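Local coordinates for hydrolase, putative (Plasmodium vivax, PDB 2B30), which is of unknown function but probably works as a metal-dependent phosphatase of the haloacid dehalogenase superfamily, at residues 135-140 with 153-158; 181-186 with 209-214. All blocks are in the same frame, centred on the assembly; numbering follows the deposited sequence.

Overall arrangement
Both contacts belong to the smaller six-stranded sheet of the chain, the cap that in HAD hydrolases of this subfamily sits over the metal-binding domain. Contact 1 brings helix 155-160 to strand 136-140; contact 2 links strand 181-184 and its exit with the turn after strand 206-210. Their centres lie about 11 Å apart, and they are stitched together because strands 136-140 and 181-184 are antiparallel neighbours: His-139 N lies 2.8 Å from Lys-181 O, a probable hydrogen bond. They differ in their distance from the calcium site, the probable active centre. The side chain of Thr-211 in contact 2 is about 8 Å from the bound calcium, that of Leu-156 in contact 1 about 13 Å.

Contact 1 of 2, residues 135-140 with 153-158; sequences QTIFHR and ADFLQK
Ile-137 and Leu-156 carry this contact, a helix packing against a β-sheet in the cap of a putative HAD subfamily IIB hydrolase. The chain runs up strand 136-140, returns along 143-147 and then enters helix 155-160, so the helix lies close in sequence to the hairpin it packs on.

The core of the interaction is apolar, and no hydrogen bond joins the segments. Ile-137 and Leu-156 reach toward each other tip to tip: Ile-137 CD1 is 3.8 Å from Leu-156 CD2, and Ile-137 CG2 lies 4.2 Å from Leu-156 CD1, so each leucine methyl has its own isoleucine partner. In Ile-137 the branch doing most of the work, CG1, stands anti to the carbonyl carbon (chi1 -53°), and its extended end delivers CD1 to the helix. Val-146 and Asn-144 of the neighbouring strand also touch Ile-137.

Backbone bonding holds each partner separately: Lys-158 N to Asp-154 O begins the helix, while Ile-137 pairs with Met-183 in the sheet.

Aromatic groups border this aliphatic pair. The imidazole of His-139, next on the same face of the strand, leans in so that CE1 meets Leu-156 CD1 at 4.2 Å. Thr-136 and Phe-138 face the other way, where Phe-138 packs on helix 117-129. Phe-155 adds an aromatic neighbour to both aliphatic side chains, its CD2 meeting Ile-137 CD1 at 4.1 Å while Leu-156 CD2 lies in the ring plane at its edge, 3.9 Å from Phe-155 CD2.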
loop_
_atom_site.group_PDB
_atom_site.type_symbol
_atom_site.label_atom_id
_atom_site.label_comp_id
_atom_site.label_asym_id
_atom_site.label_seq_id
_atom_site.Cartn_x
_atom_site.Cartn_y
_atom_site.Cartn_z
ATOM N N GLN A 135 -0.014 12.550 -27.899
ATOM C CA GLN A 135 -0.806 13.224 -26.858
ATOM C C GLN A 135 -0.346 12.824 -25.451
ATOM O O GLN A 135 -1.115 12.908 -24.480
ATOM C CB GLN A 135 -2.290 12.926 -27.053
ATOM C CG GLN A 135 -2.596 11.459 -27.242
ATOM C CD GLN A 135 -3.978 11.225 -27.789
ATOM O OE1 GLN A 135 -4.146 10.989 -28.986
ATOM N NE2 GLN A 135 -4.978 11.302 -26.923
ATOM N N THR A 136 0.926 12.435 -25.355
ATOM C CA THR A 136 1.513 11.881 -24.133
ATOM C C THR A 136 2.640 12.773 -23.609
ATOM O O THR A 136 3.571 13.084 -24.341
ATOM C CB THR A 136 2.071 10.465 -24.406
ATOM O OG1 THR A 136 0.987 9.592 -24.736
ATOM C CG2 THR A 136 2.819 9.902 -23.188
ATOM N N ILE A 137 2.557 13.173 -22.342
ATOM C CA ILE A 137 3.600 14.005 -21.729
ATOM C C ILE A 137 4.602 13.127 -20.986
ATOM O O ILE A 137 4.246 12.418 -20.047
ATOM C CB ILE A 137 3.014 15.060 -20.767
ATOM C CG1 ILE A 137 1.938 15.874 -21.480
ATOM C CG2 ILE A 137 4.125 15.989 -20.269
ATOM C CD1 ILE A 137 1.088 16.705 -20.572
ATOM N N PHE A 138 5.856 13.190 -21.413
ATOM C CA PHE A 138 6.902 12.300 -20.906
ATOM C C PHE A 138 7.680 12.983 -19.794
ATOM O O PHE A 138 8.271 14.039 -20.024
ATOM C CB PHE A 138 7.849 11.924 -22.036
ATOM C CG PHE A 138 7.197 11.118 -23.115
ATOM C CD1 PHE A 138 7.373 9.744 -23.174
ATOM C CD2 PHE A 138 6.402 11.734 -24.075
ATOM C CE1 PHE A 138 6.780 9.000 -24.166
ATOM C CE2 PHE A 138 5.804 10.991 -25.074
ATOM C CZ PHE A 138 5.990 9.620 -25.119
ATOM N N HIS A 139 7.672 12.389 -18.600
ATOM C CA HIS A 139 8.261 13.019 -17.421
ATOM C C HIS A 139 9.526 12.294 -16.972
ATOM O O HIS A 139 9.509 11.078 -16.801
ATOM C CB HIS A 139 7.260 13.018 -16.263
ATOM C CG HIS A 139 6.104 13.954 -16.446
ATOM N ND1 HIS A 139 6.129 15.261 -16.007
ATOM C CD2 HIS A 139 4.876 13.763 -16.986
ATOM C CE1 HIS A 139 4.970 15.836 -16.276
ATOM N NE2 HIS A 139 4.190 14.948 -16.865
ATOM N N ARG A 140 10.613 13.039 -16.778
ATOM C CA ARG A 140 11.820 12.516 -16.119
ATOM C C ARG A 140 12.370 13.571 -15.175
ATOM O O ARG A 140 12.767 14.653 -15.614
ATOM C CB ARG A 140 12.897 12.121 -17.130
ATOM C CG ARG A 140 14.143 11.488 -16.512
ATOM C CD ARG A 140 13.910 10.037 -16.058
ATOM N NE ARG A 140 15.096 9.461 -15.416
ATOM C CZ ARG A 140 15.501 9.751 -14.178
ATOM N NH1 ARG A 140 14.814 10.584 -13.413
ATOM N NH2 ARG A 140 16.601 9.195 -13.695
ATOM N N ALA A 153 0.836 20.864 -26.394
ATOM C CA ALA A 153 2.141 21.360 -25.911
ATOM C C ALA A 153 2.037 22.497 -24.860
ATOM O O ALA A 153 2.879 22.596 -23.954
ATOM C CB ALA A 153 3.011 21.797 -27.100
ATOM N N ASP A 154 1.009 23.340 -24.980
ATOM C CA ASP A 154 0.761 24.426 -24.024
ATOM C C ASP A 154 -0.070 23.954 -22.814
ATOM O O ASP A 154 -0.515 24.783 -22.009
ATOM C CB ASP A 154 0.048 25.593 -24.724
ATOM N N PHE A 155 -0.237 22.632 -22.677
ATOM C CA PHE A 155 -1.275 22.016 -21.818
ATOM C C PHE A 155 -1.029 22.188 -20.322
ATOM O O PHE A 155 -1.898 22.632 -19.597
ATOM C CB PHE A 155 -1.398 20.530 -22.175
ATOM C CG PHE A 155 -2.445 19.784 -21.401
ATOM C CD1 PHE A 155 -3.740 19.680 -21.878
ATOM C CD2 PHE A 155 -2.130 19.144 -20.220
ATOM C CE1 PHE A 155 -4.707 18.970 -21.164
ATOM C CE2 PHE A 155 -3.096 18.439 -19.512
ATOM C CZ PHE A 155 -4.380 18.353 -19.992
ATOM N N LEU A 156 0.153 21.826 -19.858
ATOM C CA LEU A 156 0.493 22.037 -18.463
ATOM C C LEU A 156 0.591 23.533 -18.147
ATOM O O LEU A 156 0.251 23.953 -17.044
ATOM C CB LEU A 156 1.807 21.328 -18.117
ATOM C CG LEU A 156 1.884 19.810 -18.337
ATOM C CD1 LEU A 156 3.245 19.296 -17.873
ATOM C CD2 LEU A 156 0.756 19.043 -17.625
ATOM N N GLN A 157 1.051 24.326 -19.118
ATOM C CA GLN A 157 1.203 25.769 -18.934
ATOM C C GLN A 157 -0.162 26.443 -18.789
ATOM O O GLN A 157 -0.413 27.137 -17.805
ATOM C CB GLN A 157 1.997 26.399 -20.087
ATOM N N LYS A 158 -1.052 26.212 -19.753
ATOM C CA LYS A 158 -2.378 26.840 -19.741
ATOM C C LYS A 158 -3.310 26.206 -18.706
ATOM O O LYS A 158 -3.874 26.918 -17.880
ATOM C CB LYS A 158 -3.013 26.803 -21.137
#

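Contact 2 of 2, residues 181-186 with 209-214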
loop_
_atom_site.group_PDB
_atom_site.type_symbol
_atom_site.label_atom_id
_atom_site.label_comp_id
_atom_site.label_asym_id
_atom_site.label_seq_id
_atom_site.Cartn_x
_atom_site.Cartn_y
_atom_site.Cartn_z
ATOM N N LYS A 181 7.233 9.103 -15.296
ATOM C CA LYS A 181 5.800 9.134 -15.546
ATOM C C LYS A 181 5.438 9.500 -16.982
ATOM O O LYS A 181 6.058 10.379 -17.578
ATOM C CB LYS A 181 5.132 10.133 -14.597
ATOM C CG LYS A 181 3.631 10.313 -14.811
ATOM C CD LYS A 181 3.025 11.122 -13.688
ATOM C CE LYS A 181 3.260 12.614 -13.861
ATOM N NZ LYS A 181 2.021 13.291 -14.271
ATOM N N LEU A 182 4.427 8.821 -17.519
ATOM C CA LEU A 182 3.765 9.261 -18.748
ATOM C C LEU A 182 2.340 9.680 -18.388
ATOM O O LEU A 182 1.567 8.869 -17.862
ATOM C CB LEU A 182 3.717 8.152 -19.807
ATOM C CG LEU A 182 4.993 7.408 -20.192
ATOM C CD1 LEU A 182 4.746 6.602 -21.446
ATOM C CD2 LEU A 182 6.146 8.348 -20.429
ATOM N N MET A 183 2.003 10.942 -18.640
ATOM C CA MET A 183 0.628 11.406 -18.492
ATOM C C MET A 183 -0.011 11.470 -19.861
ATOM O O MET A 183 0.243 12.400 -20.624
ATOM C CB MET A 183 0.558 12.781 -17.843
ATOM C CG MET A 183 -0.859 13.187 -17.474
ATOM S SD MET A 183 -1.109 14.950 -17.654
ATOM C CE MET A 183 -2.829 15.095 -17.152
ATOM N N ILE A 184 -0.836 10.477 -20.174
ATOM C CA ILE A 184 -1.524 10.435 -21.462
ATOM C C ILE A 184 -2.758 11.342 -21.382
ATOM O O ILE A 184 -3.714 11.047 -20.661
ATOM C CB ILE A 184 -1.924 8.994 -21.854
ATOM C CG1 ILE A 184 -0.705 8.061 -21.798
ATOM C CG2 ILE A 184 -2.521 8.960 -23.255
ATOM C CD1 ILE A 184 -1.022 6.614 -22.158
ATOM N N VAL A 185 -2.713 12.455 -22.111
ATOM C CA VAL A 185 -3.842 13.373 -22.182
ATOM C C VAL A 185 -4.911 12.761 -23.081
ATOM O O VAL A 185 -4.642 12.387 -24.220
ATOM C CB VAL A 185 -3.413 14.760 -22.694
ATOM C CG1 VAL A 185 -4.619 15.635 -22.953
ATOM C CG2 VAL A 185 -2.484 15.429 -21.686
ATOM N N LEU A 186 -6.119 12.648 -22.546
ATOM C CA LEU A 186 -7.182 11.891 -23.188
ATOM C C LEU A 186 -8.417 12.740 -23.452
ATOM O O LEU A 186 -8.753 13.655 -22.693
ATOM C CB LEU A 186 -7.538 10.655 -22.347
ATOM C CG LEU A 186 -7.105 9.270 -22.862
ATOM C CD1 LEU A 186 -5.820 9.282 -23.667
ATOM C CD2 LEU A 186 -6.993 8.269 -21.707
ATOM N N PHE A 209 -3.124 5.419 -12.829
ATOM C CA PHE A 209 -4.210 6.180 -12.228
ATOM C C PHE A 209 -4.938 6.990 -13.291
ATOM O O PHE A 209 -4.377 7.309 -14.340
ATOM C CB PHE A 209 -3.697 7.110 -11.130
ATOM C CG PHE A 209 -3.259 6.393 -9.872
ATOM C CD1 PHE A 209 -4.162 5.619 -9.142
ATOM C CD2 PHE A 209 -1.953 6.513 -9.399
ATOM C CE1 PHE A 209 -3.766 4.962 -7.973
ATOM C CE2 PHE A 209 -1.555 5.861 -8.228
ATOM C CZ PHE A 209 -2.461 5.087 -7.513
ATOM N N THR A 210 -6.197 7.307 -12.998
ATOM C CA THR A 210 -7.035 8.128 -13.853
ATOM C C THR A 210 -7.240 9.479 -13.184
ATOM O O THR A 210 -7.689 9.543 -12.039
ATOM C CB THR A 210 -8.388 7.449 -14.099
ATOM O OG1 THR A 210 -8.166 6.217 -14.791
ATOM C CG2 THR A 210 -9.296 8.321 -14.944
ATOM N N THR A 211 -6.900 10.548 -13.903
ATOM C CA THR A 211 -7.016 11.923 -13.398
ATOM C C THR A 211 -8.491 12.268 -13.250
ATOM O O THR A 211 -9.352 11.581 -13.806
ATOM C CB THR A 211 -6.312 12.944 -14.354
ATOM O OG1 THR A 211 -4.927 12.601 -14.486
ATOM C CG2 THR A 211 -6.382 14.374 -13.840
ATOM N N TYR A 212 -8.771 13.316 -12.475
ATOM C CA TYR A 212 -10.119 13.880 -12.375
ATOM C C TYR A 212 -10.766 14.204 -13.735
ATOM O O TYR A 212 -11.987 14.129 -13.859
ATOM C CB TYR A 212 -10.101 15.138 -11.501
ATOM C CG TYR A 212 -11.447 15.815 -11.403
ATOM C CD1 TYR A 212 -12.472 15.264 -10.628
ATOM C CD2 TYR A 212 -11.702 16.996 -12.094
ATOM C CE1 TYR A 212 -13.709 15.878 -10.535
ATOM C CE2 TYR A 212 -12.932 17.617 -12.014
ATOM C CZ TYR A 212 -13.931 17.055 -11.234
ATOM O OH TYR A 212 -15.150 17.678 -11.163
ATOM N N ASN A 213 -9.955 14.563 -14.733
ATOM C CA ASN A 213 -10.429 14.837 -16.094
ATOM C C ASN A 213 -10.297 13.643 -17.056
ATOM O O ASN A 213 -10.329 13.814 -18.283
ATOM C CB ASN A 213 -9.669 16.042 -16.670
ATOM C CG ASN A 213 -10.131 17.365 -16.090
ATOM O OD1 ASN A 213 -10.871 17.406 -15.105
ATOM N ND2 ASN A 213 -9.697 18.462 -16.706
ATOM N N GLY A 214 -10.138 12.441 -16.504
ATOM C CA GLY A 214 -10.098 11.209 -17.302
ATOM C C GLY A 214 -8.812 10.972 -18.077
ATOM O O GLY A 214 -8.804 10.210 -19.045
#
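Leu-186 meets the carbonyl of Gly-214 in the closer part of this contact, which illustrates how two strands that are not neighbours in a sheet can still touch, through a side chain of one and the loop residues that follow both. Strand 216-220 runs between 181-184 and 206-210, so the two segments exchange no backbone hydrogen bonds and touch at two separate points.

At the tighter point, Leu-186 CB comes to 3.6 Å from Gly-214 O, and Leu-186 CD2 approaches the same oxygen at 3.8 Å. The carbonyl thus points its oxygen at the base and one methyl of the leucine, which offer it carbon alone. The polar need of Gly-214 O is met by a hydrogen bond with Ser-191 OG, at the start of helix 191-201, whose Ile-195 also packs on Leu-186. The backbone N of Leu-186 is tied in turn to His-215 ND1, just beyond the turn.

The other point is looser. Met-183 reaches toward the turn, CG anti to the backbone N (chi1 -171°), and of its side chain only the terminal methyl comes close: CE is 4.2 Å from Thr-211 OG1, a van der Waals approach. The threonine hydroxyl has a weak hydrogen bond with His-215 O instead. Beyond Thr-211 the chain turns outward, and Tyr-212 is exposed to solvent. The turn itself is type I, closed by Gly-214 N to Thr-211 O at 2.9 Å, and Gly-214 leaves it with a positive phi of 75°.

A sheet with hairpins and helices in the order αββ(αβαβ)αββ is the hallmark of the C2B cap of HAD phosphatases. Here its 206-210/216-220 hairpin turns close to the calcium site of Asp-33, Asp-35 and Asp-248, with the Thr-211 side chain about 7 Å from that of Asp-35.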